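Local coordinates for protein chorismatase (Streptomyces hygroscopicus, PDB 4BPS) that hydrolyses chorismate to pyruvate and a dihydroxycyclohexadiene carboxylic acid, a step in the biosynthesis of the immunosuppressants FK506 and FK520, at residues L296-R301 with A321-L326. Sequence-based numbering, arbitrary orientation.
Sequences LKVYVR and AAVALL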
ATOM      1  N   LEU A 296       8.902  -4.481  -5.566  1.00  5.73           N
ATOM      2  CA  LEU A 296       8.407  -5.177  -4.391  1.00  5.74           C
ATOM      3  C   LEU A 296       8.986  -4.608  -3.115  1.00  5.49           C
ATOM      4  O   LEU A 296      10.179  -4.308  -3.047  1.00  5.96           O
ATOM      5  CB  LEU A 296       8.727  -6.666  -4.470  1.00  6.27           C
ATOM      6  CG  LEU A 296       8.117  -7.393  -5.679  1.00  6.90           C
ATOM      7  CD1 LEU A 296       9.140  -7.626  -6.785  1.00  7.08           C
ATOM      8  CD2 LEU A 296       7.515  -8.716  -5.236  1.00  7.52           C
ATOM      9  N   LYS A 297       8.130  -4.495  -2.110  1.00  5.18           N
ATOM     10  CA  LYS A 297       8.563  -4.240  -0.742  1.00  5.50           C
ATOM     11  C   LYS A 297       8.231  -5.469   0.086  1.00  5.02           C
ATOM     12  O   LYS A 297       7.112  -5.993  -0.003  1.00  5.25           O
ATOM     13  CB  LYS A 297       7.917  -2.982  -0.165  1.00  6.26           C
ATOM     14  CG  LYS A 297       8.484  -1.722  -0.848  1.00  7.13           C
ATOM     15  CD  LYS A 297       7.453  -0.652  -1.118  1.00  7.36           C
ATOM     16  CE  LYS A 297       6.847  -0.159   0.148  1.00  6.92           C
ATOM     17  NZ  LYS A 297       5.582   0.630  -0.127  1.00  6.70           N
ATOM     18  N   VAL A 298       9.210  -5.908   0.866  1.00  4.73           N
ATOM     19  CA  VAL A 298       9.106  -7.105   1.680  1.00  5.28           C
ATOM     20  C   VAL A 298       9.302  -6.660   3.139  1.00  4.77           C
ATOM     21  O   VAL A 298      10.397  -6.232   3.503  1.00  6.06           O
ATOM     22  CB  VAL A 298      10.169  -8.153   1.258  1.00  6.09           C
ATOM     23  CG1 VAL A 298      10.059  -9.394   2.149  1.00  6.87           C
ATOM     24  CG2 VAL A 298      10.005  -8.526  -0.208  1.00  6.90           C
ATOM     25  N   TYR A 299       8.223  -6.716   3.914  1.00  4.92           N
ATOM     26  CA  TYR A 299       8.246  -6.271   5.295  1.00  5.16           C
ATOM     27  C   TYR A 299       8.507  -7.461   6.181  1.00  5.17           C
ATOM     28  O   TYR A 299       7.838  -8.494   6.025  1.00  5.51           O
ATOM     29  CB  TYR A 299       6.897  -5.670   5.646  1.00  5.62           C
ATOM     30  CG  TYR A 299       6.401  -4.578   4.718  1.00  5.23           C
ATOM     31  CD1 TYR A 299       6.927  -3.286   4.772  1.00  5.79           C
ATOM     32  CD2 TYR A 299       5.363  -4.817   3.809  1.00  5.90           C
ATOM     33  CE1 TYR A 299       6.433  -2.268   3.959  1.00  5.90           C
ATOM     34  CE2 TYR A 299       4.856  -3.810   2.988  1.00  5.45           C
ATOM     35  CZ  TYR A 299       5.399  -2.530   3.076  1.00  5.49           C
ATOM     36  OH  TYR A 299       4.921  -1.492   2.319  1.00  6.12           O
ATOM     37  N   VAL A 300       9.483  -7.340   7.087  1.00  5.41           N
ATOM     38  CA  VAL A 300       9.916  -8.466   7.907  1.00  5.33           C
ATOM     39  C   VAL A 300       9.967  -8.034   9.358  1.00  5.23           C
ATOM     40  O   VAL A 300      10.618  -7.038   9.705  1.00  5.34           O
ATOM     41  CB  VAL A 300      11.321  -8.960   7.478  1.00  5.91           C
ATOM     42  CG1 VAL A 300      11.735 -10.170   8.284  1.00  6.66           C
ATOM     43  CG2 VAL A 300      11.333  -9.300   5.961  1.00  6.81           C
ATOM     44  N   ARG A 301       9.278  -8.785  10.223  1.00  5.63           N
ATOM     45  CA  ARG A 301       9.133  -8.390  11.622  1.00  5.71           C
ATOM     46  C   ARG A 301      10.445  -8.426  12.414  1.00  5.74           C
ATOM     47  O   ARG A 301      10.728  -7.496  13.186  1.00  6.18           O
ATOM     48  CB  ARG A 301       8.091  -9.291  12.297  1.00  5.84           C
ATOM     49  CG  ARG A 301       7.960  -9.062  13.818  1.00  6.06           C
ATOM     50  CD  ARG A 301       6.836  -9.907  14.406  1.00  6.35           C
ATOM     51  NE  ARG A 301       5.530  -9.548  13.870  1.00  6.29           N
ATOM     52  CZ  ARG A 301       4.789  -8.529  14.320  1.00  6.36           C
ATOM     53  NH1 ARG A 301       5.190  -7.787  15.351  1.00  6.92           N
ATOM     54  NH2 ARG A 301       3.642  -8.240  13.700  1.00  6.63           N
ATOM     55  N   ALA A 321      14.101  -7.906 -10.718  1.00  8.75           N
ATOM     56  CA  ALA A 321      13.080  -7.143 -10.009  1.00  8.97           C
ATOM     57  C   ALA A 321      13.729  -6.272  -8.956  1.00  8.72           C
ATOM     58  O   ALA A 321      14.643  -6.708  -8.266  1.00  9.55           O
ATOM     59  CB  ALA A 321      12.067  -8.095  -9.358  1.00 10.12           C
ATOM     60  N   ALA A 322      13.240  -5.037  -8.821  1.00  8.43           N
ATOM     61  CA  ALA A 322      13.602  -4.184  -7.704  1.00  8.71           C
ATOM     62  C   ALA A 322      12.877  -4.697  -6.465  1.00  8.06           C
ATOM     63  O   ALA A 322      11.647  -4.809  -6.468  1.00  8.16           O
ATOM     64  CB  ALA A 322      13.201  -2.744  -8.026  1.00  9.70           C
ATOM     65  N   VAL A 323      13.652  -5.019  -5.430  1.00  8.27           N
ATOM     66  CA  VAL A 323      13.119  -5.587  -4.198  1.00  9.64           C
ATOM     67  C   VAL A 323      13.756  -4.849  -3.027  1.00  9.56           C
ATOM     68  O   VAL A 323      14.971  -4.687  -2.993  1.00 12.28           O
ATOM     69  CB  VAL A 323      13.417  -7.112  -4.107  1.00 11.57           C
ATOM     70  CG1 VAL A 323      12.835  -7.688  -2.852  1.00 12.79           C
ATOM     71  CG2 VAL A 323      12.862  -7.878  -5.312  1.00 12.17           C
ATOM     72  N   ALA A 324      12.926  -4.338  -2.129  1.00  7.00           N
ATOM     73  CA  ALA A 324      13.401  -3.640  -0.940  1.00  7.13           C
ATOM     74  C   ALA A 324      12.870  -4.339   0.294  1.00  6.47           C
ATOM     75  O   ALA A 324      11.657  -4.484   0.462  1.00  7.17           O
ATOM     76  CB  ALA A 324      12.910  -2.205  -0.945  1.00  8.03           C
ATOM     77  N   LEU A 325      13.775  -4.759   1.174  1.00  6.53           N
ATOM     78  CA  LEU A 325      13.374  -5.357   2.456  1.00  6.72           C
ATOM     79  C   LEU A 325      13.358  -4.268   3.522  1.00  5.94           C
ATOM     80  O   LEU A 325      14.264  -3.441   3.581  1.00  7.27           O
ATOM     81  CB  LEU A 325      14.307  -6.506   2.860  1.00  8.46           C
ATOM     82  CG  LEU A 325      13.862  -7.899   2.374  1.00 11.67           C
ATOM     83  CD1 LEU A 325      13.965  -7.996   0.863  1.00 12.20           C
ATOM     84  CD2 LEU A 325      14.653  -9.007   3.040  1.00 13.06           C
ATOM     85  N   LEU A 326      12.316  -4.273   4.346  1.00  5.54           N
ATOM     86  CA  LEU A 326      12.111  -3.274   5.395  1.00  5.61           C
ATOM     87  C   LEU A 326      11.809  -4.014   6.696  1.00  5.59           C
ATOM     88  O   LEU A 326      10.919  -4.861   6.726  1.00  6.82           O
ATOM     89  CB  LEU A 326      10.957  -2.346   5.018  1.00  6.11           C
ATOM     90  CG  LEU A 326      11.222  -1.435   3.802  1.00  6.69           C
ATOM     91  CD1 LEU A 326       9.912  -0.813   3.311  1.00  7.46           C
ATOM     92  CD2 LEU A 326      12.243  -0.352   4.149  1.00  7.20           C
TER
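The Tyr299 ring meets Leu326 through its CD1–CE1 side: Leu326 CD1 approaches the ring obliquely, 3.8 Å from Tyr299 CE1, while Leu326 CB lies beside Tyr299 CD1. Both side chains run alongside each other and point the same way, each with CG anti to its carbonyl carbon (chi1 -53° for Tyr299). Lys297 and Ala324 share this face of the sheet. The buried polar ends here are satisfied by other strands: Tyr299 OH hydrogen-bonds Glu340, and Lys297 NZ forms salt bridges with Glu74 and Glu340, an arrangement that would favour a charged amine.

On the other face sit Leu296, Val298, Val323 and Leu325. Val298 CB packs 3.8 Å from Leu325 CD1, and Val298 CG2, anti to the carbonyl carbon, reaches Val323 CG1 at 4.0 Å. An alanine in place of Leu325 would probably open a gap beside Val298 CB and leave Val300 CG2 without its neighbour CD2. Leu296 CD1 closes this row, 3.9 Å from Ala321 CB.

Between the two faces the backbones pair in parallel, their strand axes only 20° apart. Five hydrogen bonds alternate across the gap, from Leu296 N to Ala322 O through to Val300 N to Leu326 O, the latter 2.9 Å long. CA-H...O contacts supplement them, such as Lys297 CA to Ala324 O at 3.3 Å.

This is the parallel pair of a beta-alpha-beta unit whose crossover contains helix 306-314. That helix packs on Val298, Val300 and Leu325, whereas Phe72 of strand 72-77 touches Lys297, Ala324 and Leu326. Strand 296-300 also pairs antiparallel with strand 337-343, which brings Tyr299 to about 4 Å, side chain to side chain, from the proton acceptor Glu338.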